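Local structure of probable hydrolase (Pseudomonas aeruginosa, 7AL6) at residues Ile10-His14 / Met86-Leu91; Ile129-Glu134 / Arg212-Ala218. The protein is of unknown function but has the alpha/beta-hydrolase fold and may be a lipolytic hydrolase. All blocks are in the same frame, centred on the assembly; numbering follows the deposited sequence.

Interaction 1 of 2, residues Ile10-His14 / Met86-Leu91; sequences ISLPH and MVAEQL
Ile10, Leu12 and the side chains of Met86 and Val87 make the apolar heart of this contact between an edge strand and helix 77-91. Ile10 meets Val87 at about a right angle, its CD1 lying 4.0 Å from Val87 CG1; the Ile10 and Gln90 side chains slide past each other in opposite directions, with Ile10 CG2 3.8 Å from Gln90 CG. Leu12 reaches across with both methyls: CD1 rests against Met86 CB, and CD2 lies 3.6 Å from Met86 O, which accepts from Gln90 N within the helix.

Met86 SD sits at the edge of the His14 imidazole, 3.4 Å from His14 CE1 and 72° off the ring normal, meeting the rim and not the pi face. The bend at chi3 (137°) turns Met86 CE toward Pro13, 4.1 Å from its CG. His14 NE2 is hydrogen-bonded to Asp83, one turn earlier in the helix, which fixes the ring beside the sulfur.

The Gln90 amide, bent round at chi2 (66°), lies against Ser11 O with CD 3.3 Å from it, though the two are not hydrogen-bonded. Polar linkage runs through one water, which accepts from Ser11 N (2.9 Å) and from Gln90 NE2 (3.3 Å).

The second subunit, whose Glu191 bonds Ser11 OG, covers Ile10, Gln90 and Leu91, and the third packs on Pro13, His14 and Met86. Strand 7-11 is the outermost of the mixed sheet and pairs with strand 16-22; helix 77-91 packs against this end of the sheet, with Val87 touching Leu17 and Leu58.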
loop_
_atom_site.group_PDB
_atom_site.type_symbol
_atom_site.label_atom_id
_atom_site.label_comp_id
_atom_site.label_asym_id
_atom_site.label_seq_id
_atom_site.Cartn_x
_atom_site.Cartn_y
_atom_site.Cartn_z
ATOM N N ILE A 10 -6.733 14.465 -7.748
ATOM C CA ILE A 10 -7.508 13.681 -8.737
ATOM C C ILE A 10 -7.304 12.227 -8.345
ATOM O O ILE A 10 -6.180 11.776 -8.353
ATOM C CB ILE A 10 -7.095 13.995 -10.179
ATOM C CG1 ILE A 10 -7.171 15.492 -10.465
ATOM C CG2 ILE A 10 -7.933 13.184 -11.147
ATOM C CD1 ILE A 10 -6.650 15.898 -11.799
ATOM N N SER A 11 -8.380 11.543 -8.013
ATOM C CA SER A 11 -8.313 10.172 -7.508
ATOM C C SER A 11 -8.397 9.208 -8.679
ATOM O O SER A 11 -9.435 9.129 -9.351
ATOM C CB SER A 11 -9.447 9.871 -6.529
ATOM O OG SER A 11 -9.216 10.588 -5.338
ATOM N N LEU A 12 -7.315 8.488 -8.924
ATOM C CA LEU A 12 -7.288 7.384 -9.854
ATOM C C LEU A 12 -7.380 6.079 -9.082
ATOM O O LEU A 12 -7.198 6.047 -7.868
ATOM C CB LEU A 12 -6.002 7.429 -10.681
ATOM C CG LEU A 12 -5.662 8.784 -11.327
ATOM C CD1 LEU A 12 -4.432 8.620 -12.273
ATOM C CD2 LEU A 12 -6.817 9.384 -12.075
ATOM N N PRO A 13 -7.677 4.973 -9.760
ATOM C CA PRO A 13 -7.816 3.700 -9.044
ATOM C C PRO A 13 -6.572 3.311 -8.301
ATOM O O PRO A 13 -6.649 2.766 -7.202
ATOM C CB PRO A 13 -8.156 2.691 -10.166
ATOM C CG PRO A 13 -8.774 3.542 -11.273
ATOM C CD PRO A 13 -8.097 4.905 -11.176
ATOM N N HIS A 14 -5.403 3.634 -8.827
ATOM C CA HIS A 14 -4.162 3.143 -8.260
ATOM C C HIS A 14 -3.291 4.209 -7.620
ATOM O O HIS A 14 -2.225 3.874 -7.092
ATOM C CB HIS A 14 -3.341 2.479 -9.382
ATOM C CG HIS A 14 -3.054 3.402 -10.528
ATOM N ND1 HIS A 14 -4.045 3.881 -11.365
ATOM C CD2 HIS A 14 -1.891 3.954 -10.967
ATOM C CE1 HIS A 14 -3.504 4.684 -12.268
ATOM N NE2 HIS A 14 -2.197 4.730 -12.057
ATOM N N MET A 86 -6.286 8.080 -17.429
ATOM C CA MET A 86 -7.169 7.888 -16.260
ATOM C C MET A 86 -7.578 9.245 -15.682
ATOM O O MET A 86 -8.652 9.325 -15.157
ATOM C CB MET A 86 -6.523 6.959 -15.241
ATOM C CG MET A 86 -6.454 5.565 -15.787
ATOM S SD MET A 86 -5.891 4.350 -14.663
ATOM C CE MET A 86 -7.031 3.020 -14.989
ATOM N N VAL A 87 -6.710 10.250 -15.735
ATOM C CA VAL A 87 -7.059 11.610 -15.260
ATOM C C VAL A 87 -8.212 12.119 -16.125
ATOM O O VAL A 87 -9.183 12.567 -15.580
ATOM C CB VAL A 87 -5.867 12.577 -15.303
ATOM C CG1 VAL A 87 -6.344 14.009 -15.305
ATOM C CG2 VAL A 87 -4.894 12.336 -14.171
ATOM N N ALA A 88 -8.113 11.982 -17.438
ATOM C CA ALA A 88 -9.202 12.380 -18.334
ATOM C C ALA A 88 -10.496 11.626 -18.020
ATOM O O ALA A 88 -11.566 12.235 -17.932
ATOM C CB ALA A 88 -8.806 12.155 -19.804
ATOM N N GLU A 89 -10.413 10.302 -17.821
ATOM C CA GLU A 89 -11.602 9.553 -17.404
ATOM C C GLU A 89 -12.206 10.137 -16.144
ATOM O O GLU A 89 -13.425 10.284 -16.040
ATOM C CB GLU A 89 -11.269 8.085 -17.159
ATOM C CG GLU A 89 -10.761 7.389 -18.395
ATOM C CD GLU A 89 -11.892 6.971 -19.293
ATOM O OE1 GLU A 89 -12.723 6.179 -18.827
ATOM O OE2 GLU A 89 -11.954 7.456 -20.438
ATOM N N GLN A 90 -11.358 10.432 -15.135
ATOM C CA GLN A 90 -11.881 10.896 -13.854
ATOM C C GLN A 90 -12.465 12.292 -13.959
ATOM O O GLN A 90 -13.371 12.643 -13.196
ATOM C CB GLN A 90 -10.774 10.810 -12.790
ATOM C CG GLN A 90 -11.195 11.210 -11.392
ATOM C CD GLN A 90 -12.233 10.259 -10.783
ATOM O OE1 GLN A 90 -12.463 9.186 -11.288
ATOM N NE2 GLN A 90 -12.848 10.678 -9.702
ATOM N N LEU A 91 -12.047 13.068 -14.939
ATOM C CA LEU A 91 -12.622 14.385 -15.170
ATOM C C LEU A 91 -13.863 14.309 -16.053
ATOM O O LEU A 91 -14.573 15.307 -16.204
ATOM C CB LEU A 91 -11.608 15.321 -15.853
ATOM C CG LEU A 91 -10.279 15.565 -15.168
ATOM C CD1 LEU A 91 -9.367 16.343 -16.091
ATOM C CD2 LEU A 91 -10.513 16.319 -13.900
HETATM O O HOH W 1 -10.979 12.866 -8.167
#

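Interaction 2 of 2, residues Ile129-Glu134 / Arg212-Ala218; sequences IPYTGE and RLTQAHA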
loop_
_atom_site.group_PDB
_atom_site.type_symbol
_atom_site.label_atom_id
_atom_site.label_comp_id
_atom_site.label_asym_id
_atom_site.label_seq_id
_atom_site.Cartn_x
_atom_site.Cartn_y
_atom_site.Cartn_z
ATOM N N ILE A 129 10.788 12.902 -28.789
ATOM C CA ILE A 129 10.999 11.467 -28.620
ATOM C C ILE A 129 11.955 11.255 -27.458
ATOM O O ILE A 129 12.724 12.154 -27.098
ATOM C CB ILE A 129 11.567 10.808 -29.897
ATOM C CG1 ILE A 129 12.721 11.635 -30.440
ATOM C CG2 ILE A 129 10.469 10.654 -30.965
ATOM C CD1 ILE A 129 13.524 10.908 -31.515
ATOM N N PRO A 130 11.966 10.055 -26.886
ATOM C CA PRO A 130 12.927 9.770 -25.815
ATOM C C PRO A 130 14.269 9.332 -26.377
ATOM O O PRO A 130 14.405 9.156 -27.596
ATOM C CB PRO A 130 12.250 8.628 -25.056
ATOM C CG PRO A 130 11.569 7.832 -26.193
ATOM C CD PRO A 130 11.071 8.905 -27.143
ATOM N N TYR A 131 15.248 9.133 -25.488
ATOM C CA TYR A 131 16.442 8.364 -25.828
ATOM C C TYR A 131 16.074 6.911 -26.084
ATOM O O TYR A 131 15.237 6.334 -25.384
ATOM C CB TYR A 131 17.478 8.455 -24.709
ATOM C CG TYR A 131 18.167 9.794 -24.632
ATOM C CD1 TYR A 131 18.565 10.458 -25.790
ATOM C CD2 TYR A 131 18.406 10.404 -23.415
ATOM C CE1 TYR A 131 19.188 11.699 -25.737
ATOM C CE2 TYR A 131 19.040 11.641 -23.347
ATOM C CZ TYR A 131 19.423 12.283 -24.515
ATOM O OH TYR A 131 20.047 13.514 -24.473
ATOM N N THR A 132 16.687 6.334 -27.118
ATOM C CA THR A 132 16.382 4.998 -27.602
ATOM C C THR A 132 17.572 4.068 -27.396
ATOM O O THR A 132 18.691 4.499 -27.111
ATOM C CB THR A 132 15.980 5.073 -29.080
ATOM O OG1 THR A 132 16.967 5.817 -29.812
ATOM C CG2 THR A 132 14.642 5.809 -29.205
ATOM N N GLY A 133 17.293 2.778 -27.505
ATOM C CA GLY A 133 18.299 1.747 -27.397
ATOM C C GLY A 133 17.925 0.583 -28.285
ATOM O O GLY A 133 16.766 0.139 -28.295
ATOM N N GLU A 134 18.892 0.081 -29.049
ATOM C CA GLU A 134 18.648 -0.999 -29.991
ATOM C C GLU A 134 18.766 -2.351 -29.308
ATOM O O GLU A 134 19.288 -2.473 -28.199
ATOM C CB GLU A 134 19.629 -0.908 -31.168
ATOM C CG GLU A 134 19.512 0.407 -31.915
ATOM C CD GLU A 134 18.075 0.703 -32.295
ATOM O OE1 GLU A 134 17.411 -0.211 -32.858
ATOM O OE2 GLU A 134 17.616 1.833 -32.004
ATOM N N ARG A 212 14.454 -0.003 -23.242
ATOM C CA ARG A 212 14.336 1.275 -23.956
ATOM C C ARG A 212 13.564 1.056 -25.257
ATOM O O ARG A 212 13.564 -0.040 -25.762
ATOM C CB ARG A 212 15.727 1.849 -24.201
ATOM C CG ARG A 212 15.848 3.293 -23.762
ATOM C CD ARG A 212 16.938 3.583 -22.776
ATOM N NE ARG A 212 18.128 3.972 -23.488
ATOM C CZ ARG A 212 18.927 4.969 -23.164
ATOM N NH1 ARG A 212 19.987 5.209 -23.905
ATOM N NH2 ARG A 212 18.685 5.725 -22.119
ATOM N N LEU A 213 12.864 2.071 -25.734
ATOM C CA LEU A 213 12.231 2.027 -27.062
ATOM C C LEU A 213 13.364 2.055 -28.086
ATOM O O LEU A 213 14.309 2.763 -27.871
ATOM C CB LEU A 213 11.353 3.255 -27.273
ATOM C CG LEU A 213 10.121 3.393 -26.400
ATOM C CD1 LEU A 213 9.449 4.707 -26.674
ATOM C CD2 LEU A 213 9.169 2.260 -26.632
ATOM N N THR A 214 13.290 1.267 -29.139
ATOM C CA THR A 214 14.255 1.402 -30.222
ATOM C C THR A 214 13.939 2.642 -31.030
ATOM O O THR A 214 12.844 3.210 -30.942
ATOM C CB THR A 214 14.231 0.185 -31.138
ATOM O OG1 THR A 214 13.053 0.243 -31.966
ATOM C CG2 THR A 214 14.219 -1.095 -30.335
ATOM N N GLN A 215 14.906 3.043 -31.857
ATOM C CA GLN A 215 14.672 4.149 -32.778
ATOM C C GLN A 215 13.436 3.921 -33.627
ATOM O O GLN A 215 12.670 4.854 -33.876
ATOM C CB GLN A 215 15.898 4.368 -33.688
ATOM C CG GLN A 215 15.716 5.530 -34.650
ATOM C CD GLN A 215 17.035 6.062 -35.251
ATOM O OE1 GLN A 215 17.479 7.179 -34.948
ATOM N NE2 GLN A 215 17.654 5.259 -36.102
ATOM N N ALA A 216 13.215 2.684 -34.078
ATOM C CA ALA A 216 12.023 2.408 -34.873
ATOM C C ALA A 216 10.744 2.539 -34.037
ATOM O O ALA A 216 9.720 3.029 -34.528
ATOM C CB ALA A 216 12.129 1.009 -35.491
ATOM N N HIS A 217 10.766 2.097 -32.779
ATOM C CA HIS A 217 9.615 2.351 -31.901
ATOM C C HIS A 217 9.278 3.833 -31.840
ATOM O O HIS A 217 8.143 4.247 -32.127
ATOM C CB HIS A 217 9.891 1.827 -30.484
ATOM C CG HIS A 217 9.803 0.347 -30.367
ATOM N ND1 HIS A 217 10.915 -0.466 -30.342
ATOM C CD2 HIS A 217 8.734 -0.473 -30.289
ATOM C CE1 HIS A 217 10.531 -1.725 -30.242
ATOM N NE2 HIS A 217 9.212 -1.754 -30.182
ATOM N N ALA A 218 10.273 4.655 -31.482
ATOM C CA ALA A 218 10.051 6.095 -31.348
ATOM C C ALA A 218 9.527 6.728 -32.627
ATOM O O ALA A 218 8.641 7.593 -32.583
ATOM C CB ALA A 218 11.347 6.786 -30.929
HETATM O O HOH W 2 16.193 7.577 -31.789
HETATM O O HOH W 3 15.604 -1.626 -26.838
HETATM O O HOH W 4 15.602 0.528 -34.327
#
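The Arg212 guanidinium has Tyr131 CB over one face, 3.8 Å above the plane and offset toward the rim, while Thr132 O and Gly133 N approach it obliquely; Arg212 NH2 makes a weak hydrogen bond to a bound PEG. At the edge of the His217 ring, in its plane, lies Thr214 CA.

The Glu134 carboxylate turns back to the start of helix 215-223, its chain bent at chi2 (-51°), and OE2 accepts from Gln215 N with its syn lone pair at 3.0 Å in a nearly straight bond (173°). Gly133 N donates to Leu213 O at 3.0 Å, and a water bridges Gly133 O and Arg212 O. Thr132 CG2 packs on Ala218 CB (3.8 Å), which also receives Ile129 CG2, and the Pro130 and Leu213 side chains cross at about a right angle, with Pro130 CG 3.8 Å from Leu213 CD1.

Thr214 is the N-cap: OG1 accepts from His217 N at 3.1 Å, and Thr214 N donates back to His217 ND1 at 3.2 Å. Thr214 OG1 and His217 ND1 are also hydrogen-bonded, at 2.8 Å. This reciprocal pair is a capping box, with Glu134 adding a carboxylate from the loop after strand 119-125 to the same helix N-terminus, where the helix dipole would be expected to favour its negative charge.

How the interactions relate
The centres of both contacts lie about 18 Å from the centre of the chain and about 28 Å from each other. Both are partly buried, interaction 2 with more exposed residues. Interaction 1 joins the outermost strand of the sheet to a helix that packs on the sheet, whereas interaction 2 ties a loop to a helix start. The chemistry follows. The first relies on apolar packing, with a sulfur at a ring edge and a single bridging water; the second adds direct hydrogen bonds to backbone groups, and three waters line it. Helix 77-91 connects them: residues 86-91 form one side of interaction 1, and Leu77 and Trp78 near its start touch Pro130 and Leu213. The third subunit packs against each contact.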